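Local coordinates for putative type VI secretion protein (Escherichia coli, PDB 6SKI), which acts as a type VI secretion effector phospholipase that docks on the VgrG spike and probably hydrolyses membrane phospholipids of target cells, at residues E326-F331 with M410-D415; G375-K380 with V405-M410; P448-F453 with G483-C488. One frame throughout, in Å; residues are numbered along the deposited sequence.

Contact 1. Residues E326-F331 with M410-D415; sequences ENESLF and MAVPND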
loop_
_atom_site.group_PDB
_atom_site.type_symbol
_atom_site.label_atom_id
_atom_site.label_comp_id
_atom_site.label_asym_id
_atom_site.label_seq_id
_atom_site.Cartn_x
_atom_site.Cartn_y
_atom_site.Cartn_z
ATOM N N GLU A 326 -15.804 -4.851 12.815
ATOM C CA GLU A 326 -15.818 -5.864 11.769
ATOM C C GLU A 326 -16.665 -7.042 12.228
ATOM O O GLU A 326 -16.240 -7.832 13.075
ATOM C CB GLU A 326 -14.402 -6.305 11.418
ATOM C CG GLU A 326 -13.456 -5.153 11.185
ATOM C CD GLU A 326 -13.520 -4.652 9.761
ATOM O OE1 GLU A 326 -14.289 -5.224 8.965
ATOM O OE2 GLU A 326 -12.798 -3.693 9.431
ATOM N N ASN A 327 -17.863 -7.149 11.666
ATOM C CA ASN A 327 -18.742 -8.290 11.868
ATOM C C ASN A 327 -18.864 -9.018 10.541
ATOM O O ASN A 327 -19.209 -8.406 9.525
ATOM C CB ASN A 327 -20.119 -7.854 12.361
ATOM C CG ASN A 327 -20.085 -7.313 13.765
ATOM O OD1 ASN A 327 -19.443 -7.880 14.644
ATOM N ND2 ASN A 327 -20.773 -6.203 13.986
ATOM N N GLU A 328 -18.586 -10.312 10.550
ATOM C CA GLU A 328 -18.542 -11.113 9.337
ATOM C C GLU A 328 -19.851 -11.872 9.188
ATOM O O GLU A 328 -20.133 -12.792 9.960
ATOM C CB GLU A 328 -17.362 -12.082 9.369
ATOM C CG GLU A 328 -16.013 -11.402 9.267
ATOM C CD GLU A 328 -14.874 -12.388 9.152
ATOM O OE1 GLU A 328 -14.961 -13.471 9.764
ATOM O OE2 GLU A 328 -13.890 -12.082 8.448
ATOM N N SER A 329 -20.644 -11.483 8.199
ATOM C CA SER A 329 -21.811 -12.239 7.758
ATOM C C SER A 329 -21.578 -12.500 6.277
ATOM O O SER A 329 -21.885 -11.651 5.436
ATOM C CB SER A 329 -23.101 -11.469 8.012
ATOM O OG SER A 329 -23.192 -11.069 9.367
ATOM N N LEU A 330 -21.042 -13.674 5.957
ATOM C CA LEU A 330 -20.426 -13.897 4.660
ATOM C C LEU A 330 -21.032 -15.104 3.966
ATOM O O LEU A 330 -21.266 -16.137 4.592
ATOM C CB LEU A 330 -18.916 -14.114 4.803
ATOM C CG LEU A 330 -18.158 -13.172 5.733
ATOM C CD1 LEU A 330 -16.760 -13.694 5.970
ATOM C CD2 LEU A 330 -18.115 -11.767 5.162
ATOM N N PHE A 331 -21.275 -14.971 2.669
ATOM C CA PHE A 331 -21.589 -16.125 1.840
ATOM C C PHE A 331 -20.289 -16.826 1.487
ATOM O O PHE A 331 -19.432 -16.252 0.811
ATOM C CB PHE A 331 -22.332 -15.708 0.574
ATOM C CG PHE A 331 -23.793 -15.461 0.779
ATOM C CD1 PHE A 331 -24.560 -16.346 1.507
ATOM C CD2 PHE A 331 -24.405 -14.354 0.227
ATOM C CE1 PHE A 331 -25.902 -16.123 1.695
ATOM C CE2 PHE A 331 -25.751 -14.132 0.409
ATOM C CZ PHE A 331 -26.499 -15.015 1.144
ATOM N N MET A 410 -18.836 -12.572 15.005
ATOM C CA MET A 410 -19.098 -11.240 15.520
ATOM C C MET A 410 -17.901 -10.737 16.310
ATOM O O MET A 410 -17.268 -11.499 17.047
ATOM C CB MET A 410 -20.348 -11.229 16.400
ATOM C CG MET A 410 -21.652 -11.230 15.620
ATOM S SD MET A 410 -22.267 -9.576 15.271
ATOM C CE MET A 410 -21.899 -8.758 16.818
ATOM N N ALA A 411 -17.597 -9.450 16.143
ATOM C CA ALA A 411 -16.551 -8.763 16.897
ATOM C C ALA A 411 -15.186 -9.416 16.673
ATOM O O ALA A 411 -14.536 -9.898 17.603
ATOM C CB ALA A 411 -16.897 -8.712 18.388
ATOM N N VAL A 412 -14.759 -9.424 15.415
ATOM C CA VAL A 412 -13.450 -9.962 15.059
ATOM C C VAL A 412 -12.378 -8.965 15.484
ATOM O O VAL A 412 -12.335 -7.841 14.965
ATOM C CB VAL A 412 -13.361 -10.274 13.558
ATOM C CG1 VAL A 412 -12.176 -11.177 13.280
ATOM C CG2 VAL A 412 -14.645 -10.921 13.075
ATOM N N PRO A 413 -11.504 -9.326 16.420
ATOM C CA PRO A 413 -10.455 -8.400 16.853
ATOM C C PRO A 413 -9.400 -8.181 15.777
ATOM O O PRO A 413 -9.096 -9.069 14.980
ATOM C CB PRO A 413 -9.872 -9.097 18.084
ATOM C CG PRO A 413 -10.096 -10.538 17.788
ATOM C CD PRO A 413 -11.462 -10.579 17.190
ATOM N N ASN A 414 -8.841 -6.971 15.763
ATOM C CA ASN A 414 -7.846 -6.560 14.781
ATOM C C ASN A 414 -6.430 -6.535 15.347
ATOM O O ASN A 414 -5.588 -5.773 14.861
ATOM C CB ASN A 414 -8.210 -5.188 14.214
ATOM C CG ASN A 414 -7.940 -4.063 15.189
ATOM O OD1 ASN A 414 -8.046 -4.237 16.400
ATOM N ND2 ASN A 414 -7.588 -2.899 14.664
ATOM N N ASP A 415 -6.145 -7.356 16.351
ATOM C CA ASP A 415 -4.897 -7.264 17.092
ATOM C C ASP A 415 -3.746 -8.035 16.462
ATOM O O ASP A 415 -2.639 -8.006 17.007
ATOM C CB ASP A 415 -5.105 -7.759 18.524
ATOM C CG ASP A 415 -6.080 -6.909 19.297
ATOM O OD1 ASP A 415 -5.770 -5.728 19.550
ATOM O OD2 ASP A 415 -7.160 -7.420 19.651
#
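This is a largely polar contact at the margin of a three-stranded antiparallel sheet: the loop that leaves strand 398-409 runs beside the residues leading into strand 328-341. Two hydrogen bonds define it, both accepted by 326-331. V412 N donates a hydrogen bond to E326 O at 3.2 Å, with an N-H...O angle of 165° and the donor lying nearly along the C=O axis. A411 N donates to N327 OD1 at 2.8 Å, again nearly in line with the C=O, so the side-chain oxygen of N327, not a backbone carbonyl, accepts this amide. Successive amides are thus gripped by a main-chain and a side-chain oxygen, unlike a regular strand pair; A411 is in a left-handed backbone conformation (phi 60°, psi 60°) at this point. N327 ND2 is bonded to Q325 OE1, which is consistent with a fixed rotation of the amide. M410 bends at chi2 and chi3, bringing SD 3.4 Å from N327 OD1 as the two side chains cross obliquely. The carboxylate of E326 leads elsewhere, to Y95 OH and N318 N, and that of E328 forms a salt bridge with R409. V412 points toward 326-331 with CG2 anti to its carbonyl carbon; this methyl lies 3.5 Å from E326 O and meets E328 CG at 4.1 Å.

Contact 2. Residues G375-K380 with V405-M410; sequences GKLTTK and VFFERM
Four backbone hydrogen bonds hold these strands together. K376 and E408 exchange a reciprocal pair, N to O 2.9 Å each way, and T378 and F406 form the second such pair; L377-F407 and T379-V405 are the non-hydrogen-bonded pairs between and beyond them. On the face of K376 and E408, the two side chains lie side by side: K376 CG, in the crowded position between N and carbonyl carbon (chi1 62°), meets E408 CB at 3.6 Å. K380 reaches E408 tip to tip, its CG passing F406 CB at 3.5 Å. K376 NZ and K380 NZ each stand 4.1 Å from E408 OE1, too far for a salt bridge, though the two lysines may still favour the ionised carboxylate electrostatically. On the other face L377 CD1 touches V405 CG1 at 3.7 Å, and F407 CE1 comes to 3.6 Å from G375 CA. Outside this shell, helix 350-362 packs on L377 and T379, and helix 72-85 on K380 and F406. V405, F407 and R409 bond through their backbones to strand 328-341. The N-to-C directions of strands 376-380 and 405-409 differ by 145°, a twisted antiparallel pair that includes the central strand, 398-409, of a three-stranded antiparallel sheet flanked by 328-341 and 376-386.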
loop_
_atom_site.group_PDB
_atom_site.type_symbol
_atom_site.label_atom_id
_atom_site.label_comp_id
_atom_site.label_asym_id
_atom_site.label_seq_id
_atom_site.Cartn_x
_atom_site.Cartn_y
_atom_site.Cartn_z
ATOM N N GLY A 375 -16.787 -18.953 14.554
ATOM C CA GLY A 375 -18.074 -18.467 14.108
ATOM C C GLY A 375 -18.937 -19.666 13.788
ATOM O O GLY A 375 -18.498 -20.812 13.894
ATOM N N LYS A 376 -20.179 -19.401 13.403
ATOM C CA LYS A 376 -21.119 -20.459 13.061
ATOM C C LYS A 376 -21.222 -20.571 11.544
ATOM O O LYS A 376 -21.454 -19.572 10.851
ATOM C CB LYS A 376 -22.485 -20.212 13.704
ATOM C CG LYS A 376 -23.194 -18.940 13.280
ATOM C CD LYS A 376 -24.604 -18.881 13.845
ATOM C CE LYS A 376 -25.356 -20.177 13.597
ATOM N NZ LYS A 376 -26.762 -19.937 13.174
ATOM N N LEU A 377 -21.005 -21.781 11.035
ATOM C CA LEU A 377 -21.113 -22.087 9.615
ATOM C C LEU A 377 -22.399 -22.868 9.381
ATOM O O LEU A 377 -22.603 -23.930 9.979
ATOM C CB LEU A 377 -19.900 -22.883 9.137
ATOM C CG LEU A 377 -19.745 -23.049 7.629
ATOM C CD1 LEU A 377 -19.482 -21.710 6.978
ATOM C CD2 LEU A 377 -18.629 -24.022 7.318
ATOM N N THR A 378 -23.258 -22.347 8.511
ATOM C CA THR A 378 -24.584 -22.901 8.295
ATOM C C THR A 378 -24.859 -22.884 6.799
ATOM O O THR A 378 -24.151 -22.234 6.036
ATOM C CB THR A 378 -25.635 -22.090 9.074
ATOM O OG1 THR A 378 -25.240 -22.008 10.448
ATOM C CG2 THR A 378 -27.004 -22.746 9.022
ATOM N N THR A 379 -25.865 -23.640 6.370
ATOM C CA THR A 379 -26.452 -23.464 5.049
ATOM C C THR A 379 -27.759 -22.706 5.217
ATOM O O THR A 379 -28.658 -23.158 5.934
ATOM C CB THR A 379 -26.699 -24.795 4.340
ATOM O OG1 THR A 379 -27.972 -25.314 4.736
ATOM C CG2 THR A 379 -25.621 -25.794 4.672
ATOM N N LYS A 380 -27.857 -21.557 4.565
ATOM C CA LYS A 380 -29.020 -20.693 4.666
ATOM C C LYS A 380 -29.897 -20.878 3.440
ATOM O O LYS A 380 -29.397 -20.915 2.306
ATOM C CB LYS A 380 -28.604 -19.232 4.815
ATOM C CG LYS A 380 -27.951 -18.934 6.145
ATOM C CD LYS A 380 -28.891 -18.211 7.078
ATOM C CE LYS A 380 -28.256 -18.004 8.434
ATOM N NZ LYS A 380 -29.199 -18.315 9.539
ATOM N N VAL A 405 -23.983 -21.075 1.602
ATOM C CA VAL A 405 -23.264 -21.337 2.843
ATOM C C VAL A 405 -22.937 -20.005 3.503
ATOM O O VAL A 405 -22.283 -19.149 2.901
ATOM C CB VAL A 405 -21.992 -22.156 2.592
ATOM C CG1 VAL A 405 -21.339 -22.520 3.906
ATOM C CG2 VAL A 405 -22.326 -23.396 1.812
ATOM N N PHE A 406 -23.390 -19.831 4.737
ATOM C CA PHE A 406 -23.219 -18.595 5.483
ATOM C C PHE A 406 -22.286 -18.812 6.665
ATOM O O PHE A 406 -22.385 -19.816 7.377
ATOM C CB PHE A 406 -24.564 -18.076 5.983
ATOM C CG PHE A 406 -24.648 -16.583 6.053
ATOM C CD1 PHE A 406 -24.573 -15.819 4.905
ATOM C CD2 PHE A 406 -24.805 -15.945 7.264
ATOM C CE1 PHE A 406 -24.654 -14.449 4.965
ATOM C CE2 PHE A 406 -24.880 -14.574 7.330
ATOM C CZ PHE A 406 -24.808 -13.827 6.178
ATOM N N PHE A 407 -21.380 -17.865 6.863
ATOM C CA PHE A 407 -20.508 -17.818 8.023
ATOM C C PHE A 407 -20.845 -16.572 8.824
ATOM O O PHE A 407 -20.865 -15.465 8.275
ATOM C CB PHE A 407 -19.040 -17.802 7.603
ATOM C CG PHE A 407 -18.082 -17.855 8.752
ATOM C CD1 PHE A 407 -18.080 -18.930 9.617
ATOM C CD2 PHE A 407 -17.182 -16.829 8.965
ATOM C CE1 PHE A 407 -17.201 -18.979 10.669
ATOM C CE2 PHE A 407 -16.303 -16.876 10.017
ATOM C CZ PHE A 407 -16.312 -17.953 10.869
ATOM N N GLU A 408 -21.126 -16.754 10.113
ATOM C CA GLU A 408 -21.439 -15.651 11.009
ATOM C C GLU A 408 -20.415 -15.618 12.130
ATOM O O GLU A 408 -20.321 -16.564 12.916
ATOM C CB GLU A 408 -22.848 -15.784 11.586
ATOM C CG GLU A 408 -23.960 -15.612 10.577
ATOM C CD GLU A 408 -25.061 -16.639 10.745
ATOM O OE1 GLU A 408 -26.077 -16.322 11.399
ATOM O OE2 GLU A 408 -24.911 -17.765 10.225
ATOM N N ARG A 409 -19.662 -14.529 12.206
ATOM C CA ARG A 409 -18.734 -14.289 13.297
ATOM C C ARG A 409 -18.869 -12.834 13.706
ATOM O O ARG A 409 -19.016 -11.960 12.852
ATOM C CB ARG A 409 -17.290 -14.602 12.899
ATOM C CG ARG A 409 -16.321 -14.541 14.058
ATOM C CD ARG A 409 -14.991 -15.166 13.705
ATOM N NE ARG A 409 -14.536 -14.763 12.383
ATOM C CZ ARG A 409 -13.264 -14.751 12.010
ATOM N NH1 ARG A 409 -12.320 -15.121 12.862
ATOM N NH2 ARG A 409 -12.936 -14.367 10.787
ATOM N N MET A 410 -18.836 -12.572 15.005
ATOM C CA MET A 410 -19.098 -11.240 15.520
ATOM C C MET A 410 -17.901 -10.737 16.310
ATOM O O MET A 410 -17.268 -11.499 17.047
ATOM C CB MET A 410 -20.348 -11.229 16.400
ATOM C CG MET A 410 -21.652 -11.230 15.620
ATOM S SD MET A 410 -22.267 -9.576 15.271
ATOM C CE MET A 410 -21.899 -8.758 16.818
#

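Contact 3. Residues P448-F453 with G483-C488; sequences PSELIF and GKYTHC
L451 lays its CD1 methyl over the ring of Y485, 3.6 Å from the ring centroid and 11° off the normal, which meets the definition of a CH-pi contact over the face. The rest of the isobutyl group spreads across the same ring: L451 CG sits 3.7 Å from Y485 CZ, and L451 CD2 is 3.8 Å from Y485 CE1. With CG of each residue anti to its own carbonyl carbon, the two side chains meet tip to tip. The phenol end is held by a second residue. Y485 OH donates to E450 OE2 at 3.0 Å; the oxygen lies near the ring plane, whereas the hydroxyl approaches from above the carboxylate plane, 28° out of it. Ring and carboxylate planes are turned 74° apart. The P448 ring meets the phenol tip to tip, its CB 4.0 Å from Y485 OH. These residues form the entry to helix 452-466: L451 N bonds P448 O and I452 N bonds S449 O, successive i+3 to i turns that set E450 and L451 beside the phenol. K484 and Y485 lie at the C-terminal side of helix 476-483, so the contact joins the start of helix 452-466 to the loop after helix 476-483, two consecutive helices of the chain. Outside the pair, W416 of helix 416-431 touches both L451 and Y485, while P413 also touches Y485. E450, extended beyond CG, crosses K484 at about a right angle, its OE1 lying 3.3 Å from K484 CE. The K484 chain bends at chi4, and its NZ ends 4.0 Å from E450 OE1; an electrostatic attraction without a salt bridge is likely.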
loop_
_atom_site.group_PDB
_atom_site.type_symbol
_atom_site.label_atom_id
_atom_site.label_comp_id
_atom_site.label_asym_id
_atom_site.label_seq_id
_atom_site.Cartn_x
_atom_site.Cartn_y
_atom_site.Cartn_z
ATOM N N PRO A 448 -3.010 -7.965 23.184
ATOM C CA PRO A 448 -3.660 -8.728 24.251
ATOM C C PRO A 448 -2.705 -9.765 24.813
ATOM O O PRO A 448 -1.766 -10.198 24.144
ATOM C CB PRO A 448 -4.849 -9.385 23.542
ATOM C CG PRO A 448 -5.096 -8.528 22.354
ATOM C CD PRO A 448 -3.743 -8.070 21.914
ATOM N N SER A 449 -2.947 -10.157 26.064
ATOM C CA SER A 449 -2.092 -11.159 26.689
ATOM C C SER A 449 -2.085 -12.451 25.888
ATOM O O SER A 449 -1.019 -13.044 25.673
ATOM C CB SER A 449 -2.553 -11.422 28.119
ATOM O OG SER A 449 -2.986 -10.223 28.736
ATOM N N GLU A 450 -3.252 -12.862 25.388
ATOM C CA GLU A 450 -3.349 -14.063 24.567
ATOM C C GLU A 450 -2.405 -14.006 23.378
ATOM O O GLU A 450 -1.916 -15.044 22.921
ATOM C CB GLU A 450 -4.785 -14.230 24.076
ATOM C CG GLU A 450 -5.246 -15.661 23.934
ATOM C CD GLU A 450 -6.674 -15.752 23.442
ATOM O OE1 GLU A 450 -7.218 -16.874 23.391
ATOM O OE2 GLU A 450 -7.251 -14.697 23.105
ATOM N N LEU A 451 -2.134 -12.809 22.870
ATOM C CA LEU A 451 -1.303 -12.624 21.693
ATOM C C LEU A 451 0.114 -12.186 22.021
ATOM O O LEU A 451 0.886 -11.923 21.095
ATOM C CB LEU A 451 -1.946 -11.597 20.759
ATOM C CG LEU A 451 -3.049 -12.086 19.824
ATOM C CD1 LEU A 451 -3.214 -11.125 18.666
ATOM C CD2 LEU A 451 -2.760 -13.488 19.321
ATOM N N ILE A 452 0.483 -12.089 23.300
ATOM C CA ILE A 452 1.814 -11.581 23.621
ATOM C C ILE A 452 2.880 -12.607 23.259
ATOM O O ILE A 452 3.741 -12.355 22.408
ATOM C CB ILE A 452 1.901 -11.160 25.099
ATOM C CG1 ILE A 452 1.376 -9.737 25.269
ATOM C CG2 ILE A 452 3.331 -11.219 25.594
ATOM C CD1 ILE A 452 1.083 -9.369 26.699
ATOM N N PHE A 453 2.806 -13.801 23.854
ATOM C CA PHE A 453 3.831 -14.805 23.599
ATOM C C PHE A 453 3.854 -15.192 22.129
ATOM O O PHE A 453 4.930 -15.310 21.530
ATOM C CB PHE A 453 3.600 -16.030 24.487
ATOM C CG PHE A 453 4.167 -17.309 23.932
ATOM C CD1 PHE A 453 5.489 -17.653 24.159
ATOM C CD2 PHE A 453 3.368 -18.184 23.211
ATOM C CE1 PHE A 453 6.011 -18.832 23.657
ATOM C CE2 PHE A 453 3.888 -19.362 22.706
ATOM C CZ PHE A 453 5.209 -19.686 22.931
ATOM N N GLY A 483 -6.536 -17.825 14.984
ATOM C CA GLY A 483 -7.776 -17.827 14.240
ATOM C C GLY A 483 -8.854 -16.990 14.874
ATOM O O GLY A 483 -9.799 -16.592 14.185
ATOM N N LYS A 484 -8.738 -16.711 16.173
ATOM C CA LYS A 484 -9.619 -15.698 16.752
ATOM C C LYS A 484 -9.429 -14.339 16.090
ATOM O O LYS A 484 -10.365 -13.535 16.053
ATOM C CB LYS A 484 -9.387 -15.551 18.255
ATOM C CG LYS A 484 -9.356 -16.834 19.042
ATOM C CD LYS A 484 -9.173 -16.553 20.523
ATOM C CE LYS A 484 -9.692 -17.703 21.373
ATOM N NZ LYS A 484 -9.367 -19.031 20.782
ATOM N N TYR A 485 -8.236 -14.062 15.565
ATOM C CA TYR A 485 -7.859 -12.720 15.148
ATOM C C TYR A 485 -7.726 -12.554 13.642
ATOM O O TYR A 485 -7.535 -11.427 13.177
ATOM C CB TYR A 485 -6.540 -12.320 15.818
ATOM C CG TYR A 485 -6.607 -12.298 17.323
ATOM C CD1 TYR A 485 -6.470 -13.459 18.061
ATOM C CD2 TYR A 485 -6.790 -11.109 18.005
ATOM C CE1 TYR A 485 -6.534 -13.441 19.430
ATOM C CE2 TYR A 485 -6.856 -11.082 19.376
ATOM C CZ TYR A 485 -6.724 -12.249 20.085
ATOM O OH TYR A 485 -6.782 -12.225 21.455
ATOM N N THR A 486 -7.814 -13.629 12.867
ATOM C CA THR A 486 -7.752 -13.524 11.417
ATOM C C THR A 486 -9.158 -13.412 10.846
ATOM O O THR A 486 -10.063 -14.143 11.252
ATOM C CB THR A 486 -7.018 -14.716 10.801
ATOM O OG1 THR A 486 -7.259 -14.751 9.389
ATOM C CG2 THR A 486 -7.479 -15.998 11.405
ATOM N N HIS A 487 -9.332 -12.490 9.908
ATOM C CA HIS A 487 -10.618 -12.245 9.279
ATOM C C HIS A 487 -10.751 -13.109 8.037
ATOM O O HIS A 487 -9.768 -13.368 7.340
ATOM C CB HIS A 487 -10.773 -10.773 8.895
ATOM C CG HIS A 487 -10.698 -9.829 10.052
ATOM N ND1 HIS A 487 -11.696 -8.923 10.337
ATOM C CD2 HIS A 487 -9.742 -9.641 10.991
ATOM C CE1 HIS A 487 -11.357 -8.219 11.401
ATOM N NE2 HIS A 487 -10.177 -8.637 11.819
ATOM N N CYS A 488 -11.970 -13.565 7.770
ATOM C CA CYS A 488 -12.277 -14.239 6.516
ATOM C C CYS A 488 -12.604 -13.159 5.493
ATOM O O CYS A 488 -13.686 -12.565 5.529
ATOM C CB CYS A 488 -13.433 -15.219 6.690
ATOM S SG CYS A 488 -13.886 -16.105 5.186
#

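Contact 2 is the more enclosed of the sheet contacts, with four buried residues and one exposed among eleven that touch; contact 1, with two of each among six, is the more surface-lying. Contacts 1 and 2 share M410 and work on the same sheet, since strands 328-341 and 398-409 are neighbours in it; contact 2 is regular strand pairing, whereas contact 1 marks where that regularity gives way to loop. Contact 3 joins helix-flanking loops and depends on an aromatic face and a phenol. Centres of contacts 1 and 2 are about 11 Å apart, those of 2 and 3 about 20 Å. R409 ties them together: besides its salt bridge to E328, R409 NH2 forms a probable hydrogen bond to T486 O, 2.9 Å away.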